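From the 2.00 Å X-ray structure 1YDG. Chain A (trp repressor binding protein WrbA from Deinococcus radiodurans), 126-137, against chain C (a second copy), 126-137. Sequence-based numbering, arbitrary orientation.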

# COMPACT_ATOMS: atom_id res chain seq x y z
N ASN A 126 14.16 -11.80 -5.47
CA ASN A 126 13.44 -11.62 -6.71
C ASN A 126 13.31 -10.13 -6.97
O ASN A 126 13.02 -9.36 -6.03
N VAL A 127 13.51 -9.74 -8.23
CA VAL A 127 13.56 -8.34 -8.58
C VAL A 127 12.22 -7.64 -8.33
O VAL A 127 12.21 -6.50 -7.88
N ASN A 128 11.11 -8.32 -8.59
CA ASN A 128 9.80 -7.76 -8.30
C ASN A 128 9.14 -8.46 -7.10
O ASN A 128 7.91 -8.43 -6.98
N GLY A 129 9.95 -9.05 -6.22
CA GLY A 129 9.45 -9.86 -5.10
C GLY A 129 9.29 -9.12 -3.78
O GLY A 129 9.54 -9.68 -2.72
N GLY A 130 8.83 -7.87 -3.84
CA GLY A 130 8.62 -7.05 -2.65
C GLY A 130 9.63 -5.93 -2.49
O GLY A 130 9.69 -5.32 -1.42
N GLN A 131 10.37 -5.60 -3.55
CA GLN A 131 11.38 -4.51 -3.52
C GLN A 131 10.75 -3.08 -3.49
O GLN A 131 11.44 -2.07 -3.18
N GLU A 132 9.46 -2.99 -3.80
CA GLU A 132 8.69 -1.76 -3.69
C GLU A 132 7.81 -1.79 -2.42
O GLU A 132 7.82 -0.85 -1.67
N THR A 133 7.09 -2.88 -2.17
CA THR A 133 6.14 -2.91 -1.06
C THR A 133 6.85 -2.84 0.30
O THR A 133 6.33 -2.23 1.21
N THR A 134 8.04 -3.44 0.41
CA THR A 134 8.77 -3.42 1.69
C THR A 134 9.11 -1.96 2.04
O THR A 134 8.89 -1.51 3.16
N LEU A 135 9.57 -1.20 1.04
CA LEU A 135 9.90 0.21 1.24
C LEU A 135 8.65 0.95 1.67
O LEU A 135 8.64 1.67 2.65
N GLN A 136 7.56 0.73 0.95
CA GLN A 136 6.31 1.39 1.26
C GLN A 136 5.83 1.16 2.70
O GLN A 136 5.36 2.10 3.34
N THR A 137 5.95 -0.06 3.21
CA THR A 137 5.54 -0.34 4.60
C THR A 137 6.40 0.44 5.60
O THR A 137 5.89 0.92 6.60
N ASN C 126 10.74 1.13 -15.92
CA ASN C 126 11.73 0.71 -14.92
C ASN C 126 11.30 -0.55 -14.18
O ASN C 126 10.13 -0.71 -13.88
N VAL C 127 12.25 -1.44 -13.89
CA VAL C 127 11.93 -2.74 -13.30
C VAL C 127 11.35 -2.60 -11.87
O VAL C 127 10.43 -3.35 -11.50
N ASN C 128 11.85 -1.63 -11.11
CA ASN C 128 11.33 -1.31 -9.78
C ASN C 128 10.54 -0.00 -9.76
O ASN C 128 10.33 0.58 -8.69
N GLY C 129 10.08 0.47 -10.92
CA GLY C 129 9.39 1.76 -11.00
C GLY C 129 7.88 1.68 -10.87
O GLY C 129 7.17 2.39 -11.56
N GLY C 130 7.36 0.82 -9.99
CA GLY C 130 5.91 0.68 -9.80
C GLY C 130 5.28 -0.57 -10.41
O GLY C 130 4.08 -0.61 -10.64
N GLN C 131 6.09 -1.59 -10.66
CA GLN C 131 5.61 -2.88 -11.14
C GLN C 131 4.92 -3.70 -10.03
O GLN C 131 4.24 -4.71 -10.31
N GLU C 132 5.08 -3.26 -8.78
CA GLU C 132 4.38 -3.85 -7.63
C GLU C 132 3.27 -2.93 -7.14
O GLU C 132 2.16 -3.37 -6.92
N THR C 133 3.56 -1.64 -6.95
CA THR C 133 2.56 -0.71 -6.39
C THR C 133 1.33 -0.56 -7.29
O THR C 133 0.20 -0.42 -6.79
N THR C 134 1.53 -0.64 -8.60
CA THR C 134 0.42 -0.50 -9.52
C THR C 134 -0.55 -1.66 -9.37
O THR C 134 -1.76 -1.45 -9.31
N LEU C 135 -0.02 -2.87 -9.24
CA LEU C 135 -0.86 -4.04 -9.04
C LEU C 135 -1.57 -3.96 -7.69
O LEU C 135 -2.76 -4.22 -7.59
N GLN C 136 -0.84 -3.56 -6.67
CA GLN C 136 -1.42 -3.36 -5.35
C GLN C 136 -2.65 -2.45 -5.41
O GLN C 136 -3.71 -2.82 -4.92
N THR C 137 -2.54 -1.27 -6.03
CA THR C 137 -3.68 -0.36 -6.09
C THR C 137 -4.88 -0.96 -6.83
O THR C 137 -6.03 -0.71 -6.47

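The two copies meet through matching loops and helix starts, so nearly every contact occurs twice, and chain C read in order gives the logic of both sides. Asn C126 stays out of reach of chain A; its carbonyl O accepts from Gly C129 N to close a type I turn. Val C127, in rotamer p, points sideways and sets CG2 against Val A127 CG2 at 3.7 Å, the apolar contact of the site. Asn C128 (m) also leaves its backbone sideways, but its amide swings nearer, and ND2 makes a weak hydrogen bond to Val A127 O at 3.0 Å, returned by Asn A128 ND2 to Val C127 O at 2.8 Å.

Gly C129 and Gly C130 each have a local reason to be glycine. A CB on Gly C129 would hit Asn C126 CB, and the positive phi of Gly C130 by itself calls for glycine; its CA lies 3.0 Å from Glu A132 OE2. Gln C131 (m) points toward chain A, its backbone N giving a weak bond to Glu A132 OE1 at 3.0 Å.

Glu C132, mt, is the centerpiece: it reaches into the other loop as Glu A132 does in return. Its OE2 accepts from Glu A132 N and Thr A133 N, both at 3.1 Å, so backbone amides at the opposing helix start receive the carboxylate. The two OE1 atoms, Glu A132 OE1 and Glu C132 OE1, remain 4.3 Å apart, and water 1 bridges this region, accepting from Asn A128 ND2 and Asn C128 ND2.

Thr C133 (p) lies sideways, its CG2 4.2 Å from Gln A136 NE2. Thr C134 turns away, bonding through OG1 to Gly C130 O, and Leu C135 is out of reach. Finally Gln C136 (tt) points in: its OE1 accepts from Gln A136 NE2 at 2.8 Å, while the reciprocal bond is weak.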

# COMPACT_ATOMS: atom_id res chain seq x y z
CB ASN A 126 12.05 -12.25 -6.58
CG ASN A 126 12.11 -13.73 -6.29
OD1 ASN A 126 12.47 -14.51 -7.16
ND2 ASN A 126 11.77 -14.13 -5.06
CB VAL A 127 14.11 -8.07 -10.02
CG1 VAL A 127 13.14 -8.54 -11.10
CG2 VAL A 127 14.41 -6.59 -10.21
CB ASN A 128 8.85 -7.88 -9.51
CG ASN A 128 9.40 -7.25 -10.78
OD1 ASN A 128 9.47 -7.91 -11.82
ND2 ASN A 128 9.78 -5.98 -10.72
CB GLN A 131 12.38 -4.65 -4.70
CG GLN A 131 13.25 -5.95 -4.66
CD GLN A 131 14.49 -5.96 -5.59
OE1 GLN A 131 15.03 -7.04 -5.89
NE2 GLN A 131 14.93 -4.79 -6.06
CB GLU A 132 7.82 -1.54 -4.94
CG GLU A 132 8.62 -1.37 -6.26
CD GLU A 132 7.71 -1.43 -7.49
OE1 GLU A 132 8.15 -1.98 -8.54
OE2 GLU A 132 6.56 -0.96 -7.41
CB THR A 133 5.14 -4.11 -1.11
OG1 THR A 133 5.84 -5.36 -1.12
CG2 THR A 133 4.24 -4.02 -2.35
CB THR A 134 10.02 -4.30 1.64
OG1 THR A 134 9.65 -5.63 1.26
CG2 THR A 134 10.75 -4.32 3.00
CB LEU A 135 10.49 0.84 -0.06
CG LEU A 135 11.77 0.21 -0.58
CD1 LEU A 135 12.24 0.87 -1.87
CD2 LEU A 135 12.86 0.29 0.48
CB GLN A 136 5.25 0.93 0.27
CG GLN A 136 3.86 1.31 0.63
CD GLN A 136 2.85 0.62 -0.26
OE1 GLN A 136 2.56 -0.57 -0.08
NE2 GLN A 136 2.33 1.34 -1.24
CB THR A 137 5.55 -1.85 4.97
OG1 THR A 137 6.89 -2.38 4.89
CG2 THR A 137 4.64 -2.65 4.04
CB ASN C 126 11.92 1.83 -13.90
CG ASN C 126 12.27 3.13 -14.55
OD1 ASN C 126 13.41 3.34 -14.97
ND2 ASN C 126 11.29 4.02 -14.67
CB VAL C 127 13.14 -3.73 -13.37
CG1 VAL C 127 14.27 -3.33 -12.42
CG2 VAL C 127 12.69 -5.17 -13.10
CB ASN C 128 12.49 -1.22 -8.77
CG ASN C 128 13.31 -2.50 -8.66
OD1 ASN C 128 14.54 -2.45 -8.61
ND2 ASN C 128 12.63 -3.64 -8.61
CB GLN C 131 6.78 -3.67 -11.77
CG GLN C 131 7.33 -3.00 -13.06
CD GLN C 131 8.21 -3.88 -13.96
OE1 GLN C 131 8.94 -3.35 -14.81
NE2 GLN C 131 8.15 -5.19 -13.80
CB GLU C 132 5.36 -4.11 -6.47
CG GLU C 132 6.44 -5.12 -6.77
CD GLU C 132 7.51 -5.18 -5.70
OE1 GLU C 132 8.68 -5.43 -6.07
OE2 GLU C 132 7.22 -4.94 -4.50
CB THR C 133 3.15 0.68 -6.02
OG1 THR C 133 3.79 1.27 -7.15
CG2 THR C 133 4.17 0.56 -4.90
CB THR C 134 0.87 -0.36 -10.99
OG1 THR C 134 1.75 0.76 -11.11
CG2 THR C 134 -0.34 -0.16 -11.88
CB LEU C 135 -0.04 -5.34 -9.13
CG LEU C 135 0.72 -5.63 -10.41
CD1 LEU C 135 1.74 -6.76 -10.21
CD2 LEU C 135 -0.24 -5.95 -11.53
CB GLN C 136 -0.35 -2.83 -4.39
CG GLN C 136 -0.85 -2.35 -3.05
CD GLN C 136 0.28 -1.96 -2.10
OE1 GLN C 136 0.83 -0.87 -2.20
NE2 GLN C 136 0.61 -2.86 -1.17
CB THR C 137 -3.32 1.03 -6.70
OG1 THR C 137 -4.43 1.92 -6.51
CG2 THR C 137 -3.01 0.93 -8.14
O HOH W 1 9.61 -4.12 -8.56